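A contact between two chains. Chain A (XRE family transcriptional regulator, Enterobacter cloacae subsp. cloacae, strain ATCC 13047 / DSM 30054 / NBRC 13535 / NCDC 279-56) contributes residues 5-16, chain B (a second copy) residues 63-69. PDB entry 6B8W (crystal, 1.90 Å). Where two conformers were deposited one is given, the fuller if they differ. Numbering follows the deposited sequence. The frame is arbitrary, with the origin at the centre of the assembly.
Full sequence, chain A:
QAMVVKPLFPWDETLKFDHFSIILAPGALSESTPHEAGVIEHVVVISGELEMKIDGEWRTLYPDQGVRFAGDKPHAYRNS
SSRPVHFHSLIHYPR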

# COMPACT_ATOMS: atom_id res chain seq x y z
N VAL A 5 -9.17 6.11 10.64
CA VAL A 5 -7.91 6.32 9.94
C VAL A 5 -6.75 5.98 10.86
O VAL A 5 -6.71 6.39 12.01
N LYS A 6 -5.79 5.26 10.30
CA LYS A 6 -4.59 4.81 10.99
C LYS A 6 -3.36 4.97 10.07
O LYS A 6 -3.36 4.47 8.95
N PRO A 7 -2.31 5.68 10.53
CA PRO A 7 -1.13 5.75 9.68
C PRO A 7 -0.40 4.39 9.68
O PRO A 7 -0.24 3.80 10.75
N LEU A 8 -0.01 3.88 8.51
CA LEU A 8 0.70 2.59 8.47
C LEU A 8 2.16 2.77 8.86
O LEU A 8 2.79 1.87 9.38
N PHE A 9 2.69 3.94 8.56
CA PHE A 9 4.04 4.30 8.86
C PHE A 9 3.97 5.73 9.31
O PHE A 9 3.04 6.44 8.91
N PRO A 10 4.91 6.17 10.15
CA PRO A 10 4.85 7.58 10.49
C PRO A 10 5.26 8.41 9.26
O PRO A 10 5.77 7.87 8.26
N TRP A 11 4.94 9.70 9.33
CA TRP A 11 5.33 10.65 8.31
C TRP A 11 6.79 10.42 7.92
O TRP A 11 7.64 10.27 8.77
N ASP A 12 7.05 10.37 6.61
CA ASP A 12 8.37 10.08 6.08
C ASP A 12 8.96 11.37 5.49
O ASP A 12 8.62 11.74 4.37
N GLU A 13 9.86 12.00 6.23
CA GLU A 13 10.46 13.28 5.84
C GLU A 13 11.29 13.21 4.56
O GLU A 13 11.24 14.12 3.73
N THR A 14 12.05 12.13 4.42
CA THR A 14 12.90 11.91 3.25
C THR A 14 12.10 11.69 1.97
O THR A 14 12.42 12.27 0.93
N LEU A 15 11.08 10.86 2.05
CA LEU A 15 10.26 10.59 0.90
C LEU A 15 9.08 11.57 0.73
O LEU A 15 8.44 11.54 -0.31
N LYS A 16 8.84 12.44 1.73
CA LYS A 16 7.68 13.37 1.74
C LYS A 16 6.46 12.55 1.40
O LYS A 16 5.78 12.79 0.40
N PRO B 63 -1.18 -8.90 9.47
CA PRO B 63 -1.96 -7.86 8.81
C PRO B 63 -1.98 -6.54 9.54
O PRO B 63 -1.92 -6.50 10.77
N ASP B 64 -2.01 -5.47 8.75
CA ASP B 64 -2.00 -4.09 9.23
C ASP B 64 -0.62 -3.67 9.73
O ASP B 64 -0.40 -2.49 9.99
N GLN B 65 0.30 -4.63 9.84
CA GLN B 65 1.66 -4.32 10.28
C GLN B 65 2.53 -4.23 9.05
O GLN B 65 2.28 -4.91 8.01
N GLY B 66 3.57 -3.42 9.17
CA GLY B 66 4.49 -3.24 8.07
C GLY B 66 5.86 -2.87 8.54
O GLY B 66 6.11 -2.70 9.74
N VAL B 67 6.76 -2.74 7.59
CA VAL B 67 8.12 -2.38 7.91
C VAL B 67 8.69 -1.58 6.76
O VAL B 67 8.35 -1.81 5.60
N ARG B 68 9.53 -0.60 7.10
CA ARG B 68 10.23 0.25 6.14
C ARG B 68 11.69 -0.10 6.30
O ARG B 68 12.18 -0.10 7.42
N PHE B 69 12.41 -0.34 5.20
CA PHE B 69 13.83 -0.71 5.30
C PHE B 69 14.62 -0.34 4.06
O PHE B 69 14.04 -0.01 3.02

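Read along chain B, this contact begins with backbone, passes over a glycine, and ends in a salt bridge. Pro B63 lies out of reach, so the first residue to engage is Asp B64, and it does so mainly through its carbonyl. Its side chain (chi1 m) leaves the backbone sideways. The carbonyl oxygen gathers three neighbours: Leu A8 CD2 lies 3.4 Å from Asp B64 O, Lys A6 CE lies 3.7 Å from the same O, and water 1 donates a hydrogen bond to it at 2.9 Å. The same water donates to the backbone O of Leu A8 at 2.7 Å, so one molecule bridges the two carbonyls across the contact. Lys A6 points toward chain B on a chain that is t through chi3 and turns to p at chi4; its CE packs here, 4.1 Å from Asp B64 CB. Leu A8 (m, t) starts sideways, but its end swings nearer.

Gln B65 points away and adds almost nothing; its OE1 is hydrogen-bonded elsewhere in the structure.

Gly B66 makes room for an aromatic ring. A CB in the ideal position would point toward chain A and sit 2.8 Å from Phe A9 CZ, a clash. With no side chain there, Phe A9 (chi1 m, chi2 -81°) can direct its ring toward the bare strand, where its CE1 comes 3.7 Å from Gly B66 C. The ring is buried, and it runs on to the next residue: CE1 of Phe A9 is 3.4 Å from Val B67 N, which lies at the ring edge. Val B67 itself (p) points its side chain away, so its share of the contact rests on the backbone.

Arg B68 points back toward chain A, as alternation along a strand predicts, and loses more surface than any other residue here, 83 Å². Its chi1 to chi3 are all t, an extended reach that carries the guanidinium to Asp A12. CB of Arg B68 passes 4.3 Å from Phe A9 CE1 on the way. The salt bridge is led by Arg B68 NE to Asp A12 OD2 at 2.7 Å, with the carboxylate at the guanidinium edge; Arg B68 NH2 adds weak bonds to Asp A12 OD1 at 3.2 Å and OD2 at 3.1 Å. Asp A12 (t) is buried and held from its own side, since Leu A15 N donates to Asp A12 OD1 at 3.1 Å. Leu A15 CG lies 4.1 Å from Arg B68 NH2, an aliphatic neighbour to the guanidinium.

Phe B69 is out of reach.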

# COMPACT_ATOMS: atom_id res chain seq x y z
CB VAL A 5 -7.77 7.78 9.47
CG1 VAL A 5 -6.56 7.94 8.56
CG2 VAL A 5 -9.05 8.22 8.77
CB LYS A 6 -4.81 3.33 11.36
CG LYS A 6 -3.56 2.48 11.47
CD LYS A 6 -3.90 1.00 11.65
CE LYS A 6 -2.69 0.12 11.37
NZ LYS A 6 -1.46 0.59 12.07
CB PRO A 7 -0.27 6.80 10.37
CG PRO A 7 -0.64 6.69 11.82
CD PRO A 7 -2.10 6.35 11.83
CB LEU A 8 0.59 1.94 7.09
CG LEU A 8 -0.71 1.20 6.83
CD1 LEU A 8 -0.95 0.97 5.35
CD2 LEU A 8 -0.74 -0.12 7.59
CB PHE A 9 4.91 4.18 7.62
CG PHE A 9 4.99 2.79 7.08
CD1 PHE A 9 5.88 1.87 7.64
CD2 PHE A 9 4.19 2.38 6.02
CE1 PHE A 9 5.95 0.57 7.16
CE2 PHE A 9 4.26 1.08 5.53
CZ PHE A 9 5.14 0.18 6.10
CB PRO A 10 5.89 7.74 11.62
CG PRO A 10 6.76 6.51 11.54
CD PRO A 10 5.92 5.43 10.92
CB TRP A 11 5.11 12.06 8.88
CG TRP A 11 5.98 13.08 8.30
CD1 TRP A 11 7.07 13.67 8.89
CD2 TRP A 11 5.88 13.62 7.00
NE1 TRP A 11 7.64 14.56 8.03
CE2 TRP A 11 6.92 14.55 6.85
CE3 TRP A 11 5.01 13.41 5.94
CZ2 TRP A 11 7.10 15.28 5.70
CZ3 TRP A 11 5.20 14.14 4.79
CH2 TRP A 11 6.23 15.06 4.67
CB ASP A 12 8.22 9.00 5.00
CG ASP A 12 9.54 8.38 4.59
OD1 ASP A 12 10.56 9.09 4.51
OD2 ASP A 12 9.52 7.16 4.30
CB GLU A 13 11.31 13.83 6.99
CG GLU A 13 11.89 15.21 6.73
CD GLU A 13 12.58 15.79 7.95
OE1 GLU A 13 13.12 16.92 7.85
OE2 GLU A 13 12.59 15.13 9.01
CB THR A 14 13.78 10.67 3.48
OG1 THR A 14 14.64 10.93 4.60
CG2 THR A 14 14.63 10.39 2.26
CB LEU A 15 9.72 9.16 0.96
CG LEU A 15 10.76 8.04 0.95
CD1 LEU A 15 10.05 6.69 0.98
CD2 LEU A 15 11.66 8.13 -0.27
CB LYS A 16 7.86 14.54 0.77
CG LYS A 16 8.90 15.55 1.21
CD LYS A 16 8.89 16.75 0.28
CE LYS A 16 9.82 17.85 0.76
NZ LYS A 16 9.35 18.44 2.05
CB PRO B 63 -3.37 -8.46 8.73
CG PRO B 63 -3.09 -9.91 8.62
CD PRO B 63 -1.97 -10.13 9.60
CB ASP B 64 -3.09 -3.83 10.30
CG ASP B 64 -4.49 -4.10 9.78
OD1 ASP B 64 -4.80 -3.69 8.64
OD2 ASP B 64 -5.31 -4.69 10.52
CB GLN B 65 2.23 -5.41 11.18
CG GLN B 65 1.36 -5.76 12.36
CD GLN B 65 2.00 -6.81 13.24
OE1 GLN B 65 2.95 -7.51 12.83
NE2 GLN B 65 1.48 -6.95 14.45
CB VAL B 67 8.97 -3.63 8.24
CG1 VAL B 67 8.94 -4.63 7.11
CG2 VAL B 67 10.40 -3.23 8.58
CB ARG B 68 10.03 1.70 6.51
CG ARG B 68 10.70 2.71 5.59
CD ARG B 68 10.62 4.09 6.22
NE ARG B 68 11.06 5.18 5.35
CZ ARG B 68 12.32 5.55 5.14
NH1 ARG B 68 13.33 4.86 5.66
NH2 ARG B 68 12.57 6.59 4.35
CB PHE B 69 13.95 -2.22 5.56
CG PHE B 69 13.34 -3.07 4.48
CD1 PHE B 69 11.97 -3.35 4.48
CD2 PHE B 69 14.12 -3.57 3.44
CE1 PHE B 69 11.40 -4.12 3.48
CE2 PHE B 69 13.55 -4.34 2.43
CZ PHE B 69 12.19 -4.61 2.45
O HOH W 1 1.74 -0.57 9.60